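Local coordinates for protein ribonuclease VapC (Haemophilus influenzae, PDB 6NKL) that probably acts as the toxic ribonuclease of a toxin-antitoxin pair, a PIN-domain enzyme that uses magnesium to cut RNA, at residues A103-A106 / L107-N110. Residues are numbered along the deposited sequence; the frame is centred on the assembly and turned at random.
Sequences ACHA and LSLN
Ser108 OG donates a hydrogen bond to His105 O, 2.6 Å away, in the last turn of helix 97-109. A chi1 of 72° tucks OG between its own backbone N and C, which turns it back along the helix to that carbonyl, reaching it 15° from the carbonyl plane. The same oxygen also takes a weak bond from Leu109 N. OG further lies at the edge of the His105 imidazole, 3.6 Å from CD2. Leu109 crosses the histidine side chain at a slant, its CD1 3.7 Å from His105 CD2. Regular helical bonds run from Leu107 N to Ala103 O (2.9 Å) and from Ser108 N to Cys104 O (2.8 Å). The coil then tightens: Leu109 N also bonds to Ala106 O, approaching from above the carbonyl plane, and Asn110, with phi 42°, closes the helix in a Schellman motif. A hydrogen bond between His105 ND1 and Ser37 OG steadies the ring. His105 and Leu109 pack on Met4 of strand 2-5 and Leu71 of strand 69-71, and Leu107 meets His80 and Trp84 of helix 75-89, whose Ile77 His105 also reaches, setting this helix end between the PIN-domain sheet and that helix.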
loop_
_atom_site.group_PDB
_atom_site.type_symbol
_atom_site.label_atom_id
_atom_site.label_comp_id
_atom_site.label_asym_id
_atom_site.label_seq_id
_atom_site.Cartn_x
_atom_site.Cartn_y
_atom_site.Cartn_z
ATOM N N ALA B 103 -1.483 -4.602 -8.113
ATOM C CA ALA B 103 -0.953 -5.770 -8.814
ATOM C C ALA B 103 -0.368 -6.776 -7.832
ATOM O O ALA B 103 -0.628 -7.985 -7.923
ATOM C CB ALA B 103 0.097 -5.333 -9.841
ATOM N N CYS B 104 0.429 -6.293 -6.877
ATOM C CA CYS B 104 1.040 -7.199 -5.917
ATOM C C CYS B 104 -0.014 -7.827 -5.018
ATOM O O CYS B 104 0.147 -8.972 -4.585
ATOM C CB CYS B 104 2.086 -6.454 -5.079
ATOM S SG CYS B 104 3.480 -5.942 -6.101
ATOM N N HIS B 105 -1.081 -7.090 -4.699
ATOM C CA HIS B 105 -2.188 -7.706 -3.975
ATOM C C HIS B 105 -2.749 -8.895 -4.747
ATOM O O HIS B 105 -2.898 -9.997 -4.201
ATOM C CB HIS B 105 -3.273 -6.700 -3.721
ATOM C CG HIS B 105 -4.112 -7.019 -2.531
ATOM N ND1 HIS B 105 -4.900 -6.073 -1.904
ATOM C CD2 HIS B 105 -4.300 -8.177 -1.853
ATOM C CE1 HIS B 105 -5.505 -6.631 -0.867
ATOM N NE2 HIS B 105 -5.177 -7.908 -0.827
ATOM N N ALA B 106 -3.057 -8.693 -6.026
ATOM C CA ALA B 106 -3.512 -9.810 -6.845
ATOM C C ALA B 106 -2.488 -10.949 -6.851
ATOM O O ALA B 106 -2.856 -12.114 -6.694
ATOM C CB ALA B 106 -3.794 -9.337 -8.270
ATOM N N LEU B 107 -1.196 -10.634 -7.006
ATOM C CA LEU B 107 -0.181 -11.692 -6.941
ATOM C C LEU B 107 -0.265 -12.453 -5.627
ATOM O O LEU B 107 -0.179 -13.681 -5.597
ATOM C CB LEU B 107 1.222 -11.112 -7.099
ATOM C CG LEU B 107 1.609 -10.655 -8.497
ATOM C CD1 LEU B 107 2.926 -9.973 -8.383
ATOM C CD2 LEU B 107 1.715 -11.856 -9.454
ATOM N N SER B 108 -0.457 -11.740 -4.527
ATOM C CA SER B 108 -0.439 -12.375 -3.222
ATOM C C SER B 108 -1.629 -13.289 -3.015
ATOM O O SER B 108 -1.591 -14.142 -2.130
ATOM C CB SER B 108 -0.441 -11.322 -2.105
ATOM O OG SER B 108 -1.722 -10.704 -2.034
ATOM N N LEU B 109 -2.700 -13.094 -3.765
ATOM C CA LEU B 109 -3.883 -13.926 -3.643
ATOM C C LEU B 109 -3.980 -14.961 -4.754
ATOM O O LEU B 109 -4.934 -15.732 -4.771
ATOM C CB LEU B 109 -5.141 -13.047 -3.656
ATOM C CG LEU B 109 -5.310 -12.075 -2.491
ATOM C CD1 LEU B 109 -6.369 -11.047 -2.797
ATOM C CD2 LEU B 109 -5.674 -12.806 -1.230
ATOM N N ASN B 110 -3.020 -14.978 -5.673
ATOM C CA ASN B 110 -3.173 -15.587 -7.003
ATOM C C ASN B 110 -4.538 -15.265 -7.619
ATOM O O ASN B 110 -5.229 -16.114 -8.189
ATOM C CB ASN B 110 -2.917 -17.090 -6.945
ATOM C CG ASN B 110 -2.562 -17.673 -8.301
ATOM O OD1 ASN B 110 -1.856 -17.058 -9.108
ATOM N ND2 ASN B 110 -3.078 -18.862 -8.568
#